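Local structure of 6-phosphogluconolactonase (Thermotoga maritima, 1VL1) at residues Y25-V29 with W228-K232; V111-D115 with Y127-I131; Q137-L143 with T189-F195. The protein hydrolyses 6-phosphogluconolactone to 6-phosphogluconate, the second step of the oxidative pentose phosphate pathway. All coordinates share one frame; numbering follows the deposited sequence.

Contact 1 (Y25-V29 with W228-K232); sequences YVDFV and WFVGK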
ATOM      1  N   TYR A  25      15.255   2.814  11.604  1.00 24.52           N
ATOM      2  CA  TYR A  25      14.384   2.154  10.625  1.00 24.26           C
ATOM      3  C   TYR A  25      13.690   3.180   9.744  1.00 24.34           C
ATOM      4  O   TYR A  25      13.782   3.143   8.515  1.00 24.52           O
ATOM      5  CB  TYR A  25      13.360   1.285  11.344  1.00 23.77           C
ATOM      6  CG  TYR A  25      12.442   0.593  10.393  1.00 23.61           C
ATOM      7  CD1 TYR A  25      12.819  -0.609   9.802  1.00 21.59           C
ATOM      8  CD2 TYR A  25      11.207   1.150  10.059  1.00 21.59           C
ATOM      9  CE1 TYR A  25      11.971  -1.248   8.869  1.00 20.84           C
ATOM     10  CE2 TYR A  25      10.351   0.553   9.139  1.00 21.16           C
ATOM     11  CZ  TYR A  25      10.731  -0.679   8.546  1.00 22.45           C
ATOM     12  OH  TYR A  25       9.851  -1.254   7.639  1.00 22.99           O
ATOM     13  N   VAL A  26      12.924   4.070  10.372  1.00 24.25           N
ATOM     14  CA  VAL A  26      12.137   4.995   9.608  1.00 24.09           C
ATOM     15  C   VAL A  26      12.997   5.856   8.689  1.00 24.18           C
ATOM     16  O   VAL A  26      12.640   6.046   7.525  1.00 23.28           O
ATOM     17  CB  VAL A  26      11.237   5.857  10.522  1.00 24.09           C
ATOM     18  CG1 VAL A  26      10.575   6.958   9.735  1.00 24.82           C
ATOM     19  CG2 VAL A  26      10.176   4.975  11.199  1.00 24.50           C
ATOM     20  N   ASP A  27      14.079   6.427   9.218  1.00 24.16           N
ATOM     21  CA  ASP A  27      14.970   7.249   8.403  1.00 25.31           C
ATOM     22  C   ASP A  27      15.527   6.494   7.198  1.00 24.63           C
ATOM     23  O   ASP A  27      15.557   7.019   6.114  1.00 24.60           O
ATOM     24  CB  ASP A  27      16.089   7.836   9.245  1.00 26.21           C
ATOM     25  CG  ASP A  27      15.591   8.966  10.151  1.00 29.04           C
ATOM     26  OD1 ASP A  27      14.483   9.502   9.891  1.00 34.15           O
ATOM     27  OD2 ASP A  27      16.200   9.341  11.152  1.00 30.95           O
ATOM     28  N   PHE A  28      15.902   5.238   7.393  1.00 23.93           N
ATOM     29  CA  PHE A  28      16.456   4.452   6.304  1.00 23.65           C
ATOM     30  C   PHE A  28      15.410   4.209   5.240  1.00 23.45           C
ATOM     31  O   PHE A  28      15.654   4.400   4.039  1.00 24.89           O
ATOM     32  CB  PHE A  28      16.969   3.149   6.845  1.00 23.46           C
ATOM     33  CG  PHE A  28      17.656   2.290   5.826  1.00 22.82           C
ATOM     34  CD1 PHE A  28      19.003   2.436   5.554  1.00 27.09           C
ATOM     35  CD2 PHE A  28      16.935   1.346   5.119  1.00 25.89           C
ATOM     36  CE1 PHE A  28      19.627   1.623   4.628  1.00 28.05           C
ATOM     37  CE2 PHE A  28      17.583   0.514   4.171  1.00 23.75           C
ATOM     38  CZ  PHE A  28      18.874   0.673   3.918  1.00 25.82           C
ATOM     39  N   VAL A  29      14.228   3.777   5.658  1.00 22.82           N
ATOM     40  CA  VAL A  29      13.155   3.558   4.707  1.00 21.63           C
ATOM     41  C   VAL A  29      12.785   4.829   3.915  1.00 23.21           C
ATOM     42  O   VAL A  29      12.604   4.811   2.698  1.00 23.44           O
ATOM     43  CB  VAL A  29      11.912   2.994   5.409  1.00 21.24           C
ATOM     44  CG1 VAL A  29      10.696   2.893   4.485  1.00 23.38           C
ATOM     45  CG2 VAL A  29      12.271   1.645   6.093  1.00 22.85           C
ATOM     46  N   TRP A 228      11.905  -5.862   0.880  1.00 21.86           N
ATOM     47  CA  TRP A 228      11.409  -5.866   2.243  1.00 20.82           C
ATOM     48  C   TRP A 228      12.362  -4.995   3.100  1.00 20.93           C
ATOM     49  O   TRP A 228      13.570  -5.143   3.053  1.00 21.12           O
ATOM     50  CB  TRP A 228      11.390  -7.276   2.817  1.00 21.54           C
ATOM     51  CG  TRP A 228      10.410  -8.200   2.118  1.00 20.39           C
ATOM     52  CD1 TRP A 228      10.567  -8.745   0.880  1.00 21.77           C
ATOM     53  CD2 TRP A 228       9.166  -8.677   2.611  1.00 19.20           C
ATOM     54  NE1 TRP A 228       9.499  -9.529   0.563  1.00 20.37           N
ATOM     55  CE2 TRP A 228       8.591  -9.471   1.595  1.00 18.73           C
ATOM     56  CE3 TRP A 228       8.461  -8.496   3.783  1.00 20.37           C
ATOM     57  CZ2 TRP A 228       7.391 -10.131   1.755  1.00 23.37           C
ATOM     58  CZ3 TRP A 228       7.254  -9.156   3.935  1.00 21.77           C
ATOM     59  CH2 TRP A 228       6.725  -9.939   2.913  1.00 23.10           C
ATOM     60  N   PHE A 229      11.772  -4.115   3.909  1.00 20.32           N
ATOM     61  CA  PHE A 229      12.525  -3.375   4.907  1.00 20.90           C
ATOM     62  C   PHE A 229      12.056  -3.934   6.245  1.00 21.25           C
ATOM     63  O   PHE A 229      10.905  -3.700   6.656  1.00 22.16           O
ATOM     64  CB  PHE A 229      12.224  -1.876   4.796  1.00 21.60           C
ATOM     65  CG  PHE A 229      12.681  -1.256   3.532  1.00 22.21           C
ATOM     66  CD1 PHE A 229      13.985  -0.941   3.359  1.00 22.70           C
ATOM     67  CD2 PHE A 229      11.779  -0.961   2.496  1.00 24.52           C
ATOM     68  CE1 PHE A 229      14.436  -0.382   2.165  1.00 27.32           C
ATOM     69  CE2 PHE A 229      12.235  -0.380   1.296  1.00 26.47           C
ATOM     70  CZ  PHE A 229      13.533  -0.071   1.146  1.00 26.21           C
ATOM     71  N   VAL A 230      12.930  -4.675   6.907  1.00 20.80           N
ATOM     72  CA  VAL A 230      12.586  -5.433   8.098  1.00 20.60           C
ATOM     73  C   VAL A 230      13.289  -4.880   9.322  1.00 21.58           C
ATOM     74  O   VAL A 230      14.530  -4.853   9.379  1.00 20.10           O
ATOM     75  CB  VAL A 230      12.994  -6.873   7.929  1.00 20.46           C
ATOM     76  CG1 VAL A 230      12.558  -7.710   9.162  1.00 22.99           C
ATOM     77  CG2 VAL A 230      12.420  -7.416   6.619  1.00 21.65           C
ATOM     78  N   GLY A 231      12.489  -4.398  10.277  1.00 22.50           N
ATOM     79  CA  GLY A 231      13.002  -3.848  11.531  1.00 26.87           C
ATOM     80  C   GLY A 231      12.903  -4.856  12.673  1.00 28.37           C
ATOM     81  O   GLY A 231      12.035  -5.708  12.668  1.00 28.41           O
ATOM     82  N   LYS A 232      13.807  -4.717  13.644  1.00 31.33           N
ATOM     83  CA  LYS A 232      13.870  -5.511  14.903  1.00 32.97           C
ATOM     84  C   LYS A 232      14.840  -6.713  14.865  1.00 35.14           C
ATOM     85  O   LYS A 232      15.891  -6.705  14.178  1.00 37.61           O
ATOM     86  CB  LYS A 232      12.481  -5.985  15.368  1.00 34.31           C
ATOM     87  CG  LYS A 232      11.701  -5.015  16.263  1.00 35.48           C
ATOM     88  CD  LYS A 232      11.255  -3.747  15.565  1.00 36.65           C
ATOM     89  CE  LYS A 232      10.136  -3.069  16.386  1.00 39.13           C
ATOM     90  NZ  LYS A 232       9.433  -1.915  15.695  1.00 40.98           N
TER
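Y25 donates its phenolic OH to the backbone O of F229, and this 2.8 Å bond is the polar link between the start of helix 25-43 and the last strand. The donor stands above the carbonyl plane, 48° out of it, so the bond does not follow a lone pair. The same ring lies against the backbone further on: Y25 CE1 is 3.5 Å from G231 N, and Y25 CD1 is 3.7 Å from G231 CA. G231 matters for this fit, because a CB on that residue would point at the ring and fall only 2.9 Å from Y25 CD1. With Y25 CG anti to the backbone N (chi1 180°), the phenol reaches away from the helix to the strand. One turn on, V29 CG2 touches two aromatic side chains; it sits over one face of the Y25 ring, offset toward the rim, and 3.8 Å from F229 CB. The F28 and F229 side chains cross at about a right angle, F28 CE2 lying 3.8 Å from F229 CE1. Further out, Y19 of strand 16-21 touches the rings of both F28 and F229, while Y25 and F229 also rest on L196 of strand 192-198. Backbone hydrogen bonds to F195 and I197 of that adjacent strand hold F229 in the sheet. The short helix and strand segments run nearly antiparallel, at 166°, with axes 9.6 Å apart at closest approach. Such spacing and direction are those of a helix packed lengthwise on one face of parallel strands, here on strand 225-231 between 16-21 and 192-198, as in the Rossmann-like alpha/beta fold of this family.

Contact 2 (V111-D115 with Y127-I131); sequences VHYVD and YEREI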
ATOM      1  N   VAL A 111      -5.169  12.426  -5.393  1.00 21.54           N
ATOM      2  CA  VAL A 111      -5.334  11.513  -4.294  1.00 22.71           C
ATOM      3  C   VAL A 111      -6.567  10.685  -4.569  1.00 23.14           C
ATOM      4  O   VAL A 111      -7.655  11.216  -4.702  1.00 23.74           O
ATOM      5  CB  VAL A 111      -5.480  12.233  -2.917  1.00 21.66           C
ATOM      6  CG1 VAL A 111      -5.838  11.257  -1.817  1.00 24.77           C
ATOM      7  CG2 VAL A 111      -4.232  12.966  -2.616  1.00 25.61           C
ATOM      8  N   HIS A 112      -6.386   9.374  -4.509  1.00 23.47           N
ATOM      9  CA  HIS A 112      -7.427   8.456  -4.867  1.00 23.02           C
ATOM     10  C   HIS A 112      -7.689   7.479  -3.735  1.00 23.66           C
ATOM     11  O   HIS A 112      -6.774   6.828  -3.237  1.00 24.11           O
ATOM     12  CB  HIS A 112      -7.013   7.704  -6.162  1.00 24.47           C
ATOM     13  CG  HIS A 112      -6.643   8.607  -7.313  1.00 24.55           C
ATOM     14  ND1 HIS A 112      -7.560   9.084  -8.223  1.00 29.69           N
ATOM     15  CD2 HIS A 112      -5.444   9.126  -7.681  1.00 26.03           C
ATOM     16  CE1 HIS A 112      -6.938   9.854  -9.099  1.00 26.10           C
ATOM     17  NE2 HIS A 112      -5.670   9.939  -8.763  1.00 29.78           N
ATOM     18  N   TYR A 113      -8.955   7.366  -3.339  1.00 23.00           N
ATOM     19  CA  TYR A 113      -9.339   6.561  -2.212  1.00 22.27           C
ATOM     20  C   TYR A 113     -10.694   5.907  -2.435  1.00 22.80           C
ATOM     21  O   TYR A 113     -11.363   6.170  -3.439  1.00 23.89           O
ATOM     22  CB  TYR A 113      -9.302   7.393  -0.899  1.00 23.14           C
ATOM     23  CG  TYR A 113     -10.275   8.559  -0.858  1.00 24.27           C
ATOM     24  CD1 TYR A 113     -11.618   8.418  -0.448  1.00 26.23           C
ATOM     25  CD2 TYR A 113      -9.855   9.792  -1.291  1.00 24.44           C
ATOM     26  CE1 TYR A 113     -12.499   9.486  -0.466  1.00 26.40           C
ATOM     27  CE2 TYR A 113     -10.718  10.887  -1.279  1.00 26.13           C
ATOM     28  CZ  TYR A 113     -12.056  10.731  -0.873  1.00 25.69           C
ATOM     29  OH  TYR A 113     -12.923  11.837  -0.883  1.00 26.58           O
ATOM     30  N   VAL A 114     -11.068   5.044  -1.513  1.00 21.84           N
ATOM     31  CA  VAL A 114     -12.319   4.306  -1.616  1.00 21.16           C
ATOM     32  C   VAL A 114     -13.448   5.137  -0.975  1.00 21.34           C
ATOM     33  O   VAL A 114     -13.362   5.555   0.191  1.00 22.43           O
ATOM     34  CB  VAL A 114     -12.226   2.967  -0.927  1.00 21.80           C
ATOM     35  CG1 VAL A 114     -13.562   2.298  -0.980  1.00 22.14           C
ATOM     36  CG2 VAL A 114     -11.144   2.075  -1.550  1.00 22.25           C
ATOM     37  N   ASP A 115     -14.520   5.314  -1.726  1.00 21.53           N
ATOM     38  CA  ASP A 115     -15.661   6.140  -1.279  1.00 21.73           C
ATOM     39  C   ASP A 115     -16.610   5.236  -0.552  1.00 21.05           C
ATOM     40  O   ASP A 115     -17.559   4.673  -1.131  1.00 19.94           O
ATOM     41  CB  ASP A 115     -16.361   6.845  -2.459  1.00 20.79           C
ATOM     42  CG  ASP A 115     -17.533   7.694  -2.034  1.00 23.52           C
ATOM     43  OD1 ASP A 115     -17.800   7.780  -0.812  1.00 25.28           O
ATOM     44  OD2 ASP A 115     -18.214   8.323  -2.890  1.00 23.82           O
ATOM     45  N   TYR A 127     -13.870   2.869  -7.563  1.00 20.28           N
ATOM     46  CA  TYR A 127     -12.435   2.970  -7.344  1.00 21.03           C
ATOM     47  C   TYR A 127     -11.715   2.284  -8.484  1.00 22.07           C
ATOM     48  O   TYR A 127     -10.722   2.798  -8.980  1.00 22.09           O
ATOM     49  CB  TYR A 127     -12.088   2.261  -6.031  1.00 22.05           C
ATOM     50  CG  TYR A 127     -10.707   2.512  -5.541  1.00 22.04           C
ATOM     51  CD1 TYR A 127     -10.174   3.788  -5.589  1.00 23.03           C
ATOM     52  CD2 TYR A 127      -9.913   1.508  -5.016  1.00 21.26           C
ATOM     53  CE1 TYR A 127      -8.900   4.078  -5.100  1.00 24.47           C
ATOM     54  CE2 TYR A 127      -8.633   1.800  -4.534  1.00 23.23           C
ATOM     55  CZ  TYR A 127      -8.126   3.059  -4.595  1.00 23.99           C
ATOM     56  OH  TYR A 127      -6.830   3.372  -4.135  1.00 24.68           O
ATOM     57  N   GLU A 128     -12.232   1.149  -8.927  1.00 21.83           N
ATOM     58  CA  GLU A 128     -11.626   0.456 -10.081  1.00 22.01           C
ATOM     59  C   GLU A 128     -11.595   1.372 -11.333  1.00 21.82           C
ATOM     60  O   GLU A 128     -10.565   1.509 -11.991  1.00 21.63           O
ATOM     61  CB  GLU A 128     -12.366  -0.844 -10.410  1.00 23.94           C
ATOM     62  CG  GLU A 128     -11.683  -1.574 -11.543  1.00 23.47           C
ATOM     63  CD  GLU A 128     -11.736  -3.106 -11.486  1.00 28.66           C
ATOM     64  OE1 GLU A 128     -12.019  -3.713 -10.447  1.00 30.61           O
ATOM     65  OE2 GLU A 128     -11.477  -3.697 -12.526  1.00 35.24           O
ATOM     66  N   ARG A 129     -12.710   2.003 -11.623  1.00 21.32           N
ATOM     67  CA  ARG A 129     -12.783   2.950 -12.735  1.00 21.53           C
ATOM     68  C   ARG A 129     -11.752   4.076 -12.586  1.00 21.94           C
ATOM     69  O   ARG A 129     -11.155   4.517 -13.574  1.00 20.70           O
ATOM     70  CB  ARG A 129     -14.181   3.544 -12.915  1.00 21.40           C
ATOM     71  CG  ARG A 129     -15.255   2.601 -13.483  1.00 23.91           C
ATOM     72  CD  ARG A 129     -16.570   3.230 -13.821  1.00 22.01           C
ATOM     73  NE  ARG A 129     -17.195   3.903 -12.696  1.00 24.90           N
ATOM     74  CZ  ARG A 129     -18.087   3.371 -11.852  1.00 25.83           C
ATOM     75  NH1 ARG A 129     -18.459   2.107 -11.956  1.00 24.94           N
ATOM     76  NH2 ARG A 129     -18.623   4.164 -10.915  1.00 26.01           N
ATOM     77  N   GLU A 130     -11.589   4.599 -11.367  1.00 23.44           N
ATOM     78  CA  GLU A 130     -10.669   5.710 -11.154  1.00 23.50           C
ATOM     79  C   GLU A 130      -9.231   5.275 -11.395  1.00 24.01           C
ATOM     80  O   GLU A 130      -8.449   6.004 -11.984  1.00 24.10           O
ATOM     81  CB  GLU A 130     -10.761   6.233  -9.719  1.00 26.34           C
ATOM     82  CG  GLU A 130     -11.889   7.105  -9.439  1.00 27.71           C
ATOM     83  CD  GLU A 130     -11.740   7.763  -8.067  1.00 24.41           C
ATOM     84  OE1 GLU A 130     -10.627   8.175  -7.692  1.00 29.26           O
ATOM     85  OE2 GLU A 130     -12.804   7.848  -7.442  1.00 30.94           O
ATOM     86  N   ILE A 131      -8.865   4.104 -10.867  1.00 22.47           N
ATOM     87  CA  ILE A 131      -7.525   3.593 -11.097  1.00 23.31           C
ATOM     88  C   ILE A 131      -7.226   3.418 -12.585  1.00 23.22           C
ATOM     89  O   ILE A 131      -6.183   3.914 -13.080  1.00 23.20           O
ATOM     90  CB  ILE A 131      -7.344   2.246 -10.360  1.00 23.28           C
ATOM     91  CG1 ILE A 131      -7.441   2.497  -8.871  1.00 25.31           C
ATOM     92  CG2 ILE A 131      -6.011   1.662 -10.737  1.00 26.82           C
ATOM     93  CD1 ILE A 131      -7.504   1.182  -8.085  1.00 25.75           C
TER
HETATM   94  O   HOH W   1     -12.975   6.067  -5.721  1.00 15.04           O
HETATM   95  O   HOH W   2     -10.862   9.073  -5.013  1.00 20.71           O
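H112 and E130 face each other across a strand-to-helix packing of the alpha/beta fold, in which helix 120-134 returns over the end of the short strand 111-112 that precedes it. The imidazole gives ND1-H to E130 OE1 at 3.2 Å with an angle of 165° at the hydrogen. The acceptor lies almost exactly in the imidazole plane and is approached nearly along its own C-O direction; the imidazole edge thus points at OE1, while the ring and carboxylate planes are turned 61° apart. E130 reaches the histidine on a chain extended beyond CG, and its carboxylate serves the next backbone residue as well. One water donates to both E130 OE2 and Y113 O; a second donates to E130 OE1 and accepts from Y113 N. Both polar backbone atoms of Y113 are thus tied to the helix through solvent. H112 is further steadied by F77, whose ring stacks on the imidazole.

Y127, one helical turn before I131, carries the apolar half. Its CG is anti to the backbone N, which lays the ring along the 111-115 backbone, with Y127 CD1 3.4 Å from Y113 O. V114 and I131 sandwich it: V114 CG2 on one face and I131 CD1 on the opposite one, each offset toward the rim. The phenol itself is hydrogen-bonded to L78 O of strand 74-82, and so links the helix to the neighbouring strand. The V114 and Y127 side chains cross at about a right angle, and the CH-pi contact places V114 CG2 4.0 Å from the Y127 ring centroid, 21° off the normal.

Contact 3 (Q137-L143 with T189-F195); sequences QFDLAIL and TSLYVLF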
ATOM      1  N   GLN A 137      -0.494   1.021 -14.832  1.00 27.85           N
ATOM      2  CA  GLN A 137       0.685   0.509 -14.151  1.00 28.33           C
ATOM      3  C   GLN A 137       1.037   1.399 -12.970  1.00 27.08           C
ATOM      4  O   GLN A 137       1.248   2.577 -13.156  1.00 30.09           O
ATOM      5  CB  GLN A 137       1.873   0.493 -15.134  1.00 27.99           C
ATOM      6  CG  GLN A 137       3.131  -0.147 -14.622  1.00 31.24           C
ATOM      7  CD  GLN A 137       4.177  -0.326 -15.708  1.00 30.98           C
ATOM      8  OE1 GLN A 137       4.344  -1.435 -16.244  1.00 35.28           O
ATOM      9  NE2 GLN A 137       4.887   0.757 -16.040  1.00 32.62           N
ATOM     10  N   PHE A 138       1.121   0.841 -11.763  1.00 24.97           N
ATOM     11  CA  PHE A 138       1.691   1.583 -10.646  1.00 23.16           C
ATOM     12  C   PHE A 138       3.211   1.531 -10.740  1.00 23.64           C
ATOM     13  O   PHE A 138       3.804   0.527 -11.194  1.00 23.58           O
ATOM     14  CB  PHE A 138       1.232   1.008  -9.324  1.00 23.99           C
ATOM     15  CG  PHE A 138      -0.242   0.967  -9.145  1.00 23.87           C
ATOM     16  CD1 PHE A 138      -0.979   2.147  -9.084  1.00 23.12           C
ATOM     17  CD2 PHE A 138      -0.900  -0.222  -8.976  1.00 23.70           C
ATOM     18  CE1 PHE A 138      -2.357   2.113  -8.904  1.00 23.98           C
ATOM     19  CE2 PHE A 138      -2.278  -0.266  -8.750  1.00 26.12           C
ATOM     20  CZ  PHE A 138      -3.010   0.899  -8.738  1.00 23.24           C
ATOM     21  N   ASP A 139       3.842   2.606 -10.332  1.00 23.27           N
ATOM     22  CA  ASP A 139       5.311   2.679 -10.276  1.00 23.00           C
ATOM     23  C   ASP A 139       5.832   2.072  -8.967  1.00 23.03           C
ATOM     24  O   ASP A 139       6.845   1.368  -8.957  1.00 23.62           O
ATOM     25  CB  ASP A 139       5.753   4.143 -10.385  1.00 23.03           C
ATOM     26  CG  ASP A 139       5.478   4.710 -11.726  1.00 23.22           C
ATOM     27  OD1 ASP A 139       6.034   4.219 -12.752  1.00 23.57           O
ATOM     28  OD2 ASP A 139       4.680   5.652 -11.867  1.00 23.50           O
ATOM     29  N   LEU A 140       5.096   2.295  -7.892  1.00 23.00           N
ATOM     30  CA  LEU A 140       5.564   1.930  -6.579  1.00 25.06           C
ATOM     31  C   LEU A 140       4.414   1.573  -5.686  1.00 23.06           C
ATOM     32  O   LEU A 140       3.413   2.270  -5.715  1.00 23.79           O
ATOM     33  CB  LEU A 140       6.273   3.131  -6.035  1.00 25.80           C
ATOM     34  CG  LEU A 140       6.976   3.093  -4.697  1.00 29.04           C
ATOM     35  CD1 LEU A 140       7.987   1.977  -4.670  1.00 28.53           C
ATOM     36  CD2 LEU A 140       7.711   4.374  -4.480  1.00 27.57           C
ATOM     37  N   ALA A 141       4.532   0.478  -4.923  1.00 23.55           N
ATOM     38  CA  ALA A 141       3.549   0.121  -3.945  1.00 22.90           C
ATOM     39  C   ALA A 141       4.284   0.026  -2.605  1.00 23.54           C
ATOM     40  O   ALA A 141       5.299  -0.625  -2.515  1.00 22.96           O
ATOM     41  CB  ALA A 141       2.870  -1.183  -4.275  1.00 25.18           C
ATOM     42  N   ILE A 142       3.804   0.745  -1.621  1.00 22.67           N
ATOM     43  CA  ILE A 142       4.352   0.743  -0.248  1.00 23.43           C
ATOM     44  C   ILE A 142       3.344   0.037   0.641  1.00 23.54           C
ATOM     45  O   ILE A 142       2.240   0.566   0.981  1.00 22.91           O
ATOM     46  CB  ILE A 142       4.665   2.190   0.262  1.00 23.27           C
ATOM     47  CG1 ILE A 142       5.553   2.941  -0.719  1.00 23.75           C
ATOM     48  CG2 ILE A 142       5.321   2.143   1.645  1.00 23.88           C
ATOM     49  CD1 ILE A 142       5.721   4.418  -0.457  1.00 27.05           C
ATOM     50  N   LEU A 143       3.701  -1.187   1.011  1.00 23.48           N
ATOM     51  CA  LEU A 143       2.772  -2.083   1.645  1.00 22.96           C
ATOM     52  C   LEU A 143       3.245  -2.530   2.989  1.00 24.00           C
ATOM     53  O   LEU A 143       4.478  -2.542   3.244  1.00 24.47           O
ATOM     54  CB  LEU A 143       2.596  -3.318   0.757  1.00 23.49           C
ATOM     55  CG  LEU A 143       2.068  -3.036  -0.639  1.00 24.15           C
ATOM     56  CD1 LEU A 143       1.984  -4.357  -1.455  1.00 22.12           C
ATOM     57  CD2 LEU A 143       0.713  -2.320  -0.585  1.00 23.53           C
ATOM     58  N   THR A 189       0.798  -5.131 -10.937  1.00 23.77           N
ATOM     59  CA  THR A 189       1.203  -4.209 -11.992  1.00 24.56           C
ATOM     60  C   THR A 189       2.287  -3.233 -11.535  1.00 25.50           C
ATOM     61  O   THR A 189       2.869  -2.540 -12.376  1.00 27.96           O
ATOM     62  CB  THR A 189       0.044  -3.350 -12.545  1.00 25.32           C
ATOM     63  OG1 THR A 189      -0.468  -2.472 -11.525  1.00 24.46           O
ATOM     64  CG2 THR A 189      -1.127  -4.223 -12.981  1.00 26.44           C
ATOM     65  N   SER A 190       2.568  -3.189 -10.240  1.00 23.46           N
ATOM     66  CA  SER A 190       3.565  -2.265  -9.715  1.00 23.28           C
ATOM     67  C   SER A 190       4.977  -2.657 -10.133  1.00 23.32           C
ATOM     68  O   SER A 190       5.371  -3.812 -10.004  1.00 23.59           O
ATOM     69  CB  SER A 190       3.494  -2.244  -8.209  1.00 23.32           C
ATOM     70  OG  SER A 190       2.227  -1.955  -7.655  1.00 23.61           O
ATOM     71  N   LEU A 191       5.749  -1.691 -10.638  1.00 22.58           N
ATOM     72  CA  LEU A 191       7.149  -1.918 -10.996  1.00 22.45           C
ATOM     73  C   LEU A 191       7.952  -2.332  -9.739  1.00 21.99           C
ATOM     74  O   LEU A 191       8.708  -3.299  -9.786  1.00 20.86           O
ATOM     75  CB  LEU A 191       7.756  -0.675 -11.665  1.00 23.03           C
ATOM     76  CG  LEU A 191       7.118  -0.248 -12.999  1.00 24.31           C
ATOM     77  CD1 LEU A 191       7.779   1.047 -13.511  1.00 24.43           C
ATOM     78  CD2 LEU A 191       7.306  -1.368 -14.071  1.00 27.23           C
ATOM     79  N   TYR A 192       7.732  -1.618  -8.636  1.00 22.61           N
ATOM     80  CA  TYR A 192       8.450  -1.862  -7.381  1.00 23.41           C
ATOM     81  C   TYR A 192       7.452  -2.049  -6.263  1.00 22.28           C
ATOM     82  O   TYR A 192       6.532  -1.274  -6.119  1.00 22.30           O
ATOM     83  CB  TYR A 192       9.386  -0.688  -7.067  1.00 24.65           C
ATOM     84  CG  TYR A 192      10.435  -0.455  -8.129  1.00 27.55           C
ATOM     85  CD1 TYR A 192      11.587  -1.184  -8.141  1.00 27.51           C
ATOM     86  CD2 TYR A 192      10.219   0.473  -9.170  1.00 25.67           C
ATOM     87  CE1 TYR A 192      12.545  -1.015  -9.145  1.00 27.13           C
ATOM     88  CE2 TYR A 192      11.180   0.662 -10.210  1.00 30.21           C
ATOM     89  CZ  TYR A 192      12.345  -0.107 -10.169  1.00 27.60           C
ATOM     90  OH  TYR A 192      13.340   0.028 -11.124  1.00 31.57           O
ATOM     91  N   VAL A 193       7.603  -3.134  -5.500  1.00 22.47           N
ATOM     92  CA  VAL A 193       6.800  -3.366  -4.363  1.00 21.46           C
ATOM     93  C   VAL A 193       7.738  -3.341  -3.142  1.00 23.30           C
ATOM     94  O   VAL A 193       8.772  -4.026  -3.132  1.00 22.70           O
ATOM     95  CB  VAL A 193       6.102  -4.733  -4.425  1.00 23.60           C
ATOM     96  CG1 VAL A 193       5.483  -5.055  -3.130  1.00 21.97           C
ATOM     97  CG2 VAL A 193       5.035  -4.741  -5.499  1.00 23.04           C
ATOM     98  N   LEU A 194       7.389  -2.485  -2.189  1.00 23.45           N
ATOM     99  CA  LEU A 194       8.124  -2.352  -0.929  1.00 24.18           C
ATOM    100  C   LEU A 194       7.250  -2.843   0.194  1.00 23.81           C
ATOM    101  O   LEU A 194       6.129  -2.363   0.370  1.00 27.41           O
ATOM    102  CB  LEU A 194       8.464  -0.883  -0.656  1.00 24.93           C
ATOM    103  CG  LEU A 194       9.125  -0.108  -1.801  1.00 27.13           C
ATOM    104  CD1 LEU A 194       9.621   1.298  -1.306  1.00 27.76           C
ATOM    105  CD2 LEU A 194      10.236  -0.852  -2.406  1.00 26.82           C
ATOM    106  N   PHE A 195       7.748  -3.764   1.013  1.00 22.07           N
ATOM    107  CA  PHE A 195       7.039  -4.181   2.225  1.00 21.54           C
ATOM    108  C   PHE A 195       7.759  -3.572   3.435  1.00 21.86           C
ATOM    109  O   PHE A 195       8.971  -3.636   3.513  1.00 22.28           O
ATOM    110  CB  PHE A 195       7.077  -5.719   2.396  1.00 21.70           C
ATOM    111  CG  PHE A 195       6.131  -6.443   1.472  1.00 22.43           C
ATOM    112  CD1 PHE A 195       4.794  -6.634   1.845  1.00 23.95           C
ATOM    113  CD2 PHE A 195       6.588  -6.985   0.278  1.00 25.54           C
ATOM    114  CE1 PHE A 195       3.923  -7.293   1.014  1.00 23.72           C
ATOM    115  CE2 PHE A 195       5.695  -7.673  -0.536  1.00 26.20           C
ATOM    116  CZ  PHE A 195       4.418  -7.813  -0.188  1.00 23.88           C
TER
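A141 O accepts from L194 N at 2.8 Å, a bond almost straight at the hydrogen (171°). L143 N to L194 O matches it in length, and A141 N to Y192 O completes the regular part of the ladder. Strands 140-143 and 192-195 are parallel, 13° apart, with L140, A141, I142 and L143 each bridged to Y192, V193, L194 and F195 in turn. The hydrogen bonding continues beyond the strands into the preceding loops, with Y192 N bonded to D139 O and L191 N to F138 O.

On the face bearing L140 and L194, L140 CD1 lies 3.7 Å from L194 CG, the two side chains crossing obliquely. The other face joins L143 CD1 to V193 CG1 at 3.9 Å, while the smaller A141 CB lies 3.5 Å from S190 OG, a hydroxyl hydrogen-bonded to L187 O. In the loop, T189 OG1 lies 3.4 Å from F138 CD2 while bonding A186 O. Q137 stretches out, its CG anti to the backbone N (chi1 -174°), and the Q137 and L191 side chains cross at about a right angle, with Q137 CD and OE1 each 3.7 Å from L191 CD2. Cutting Q137 back to an alanine removes the amide, which would probably leave K223 NZ without its OE1 partner and uncover the L191 methyls. D139 runs beside L191 and pairs its carboxylate with K44.

Strand 47-51 bonds the far edge of 140-143, and strand 225-231 lies beside 192-198, putting this pair inside the sheet. I33 and M37 of helix 25-43 cover the L140 and L194 face, and V151 touches L143 and F195 on the other.

All three contacts reach one mixed sheet, but at different depths. Contact 3, its centre about 8 Å from the centre of the chain, is its core: a strand pair held by backbone bonds with apolar faces. Contacts 1 and 2 lie on opposite sides of the chain's centre, their own centres about 29 Å apart; contact 1 sets a helix on a strand, contact 2 a helix on a short strand and the loop that follows it. Contact 1 is buried and aromatic with a single phenol-carbonyl bond; contact 2 is only partly buried and uses a His-carboxylate pair and bridging waters. Contact 3 joins them: W228 CE3 packs on F195 CB at 3.4 Å, and I131 CG2 on F138 CZ at 3.7 Å.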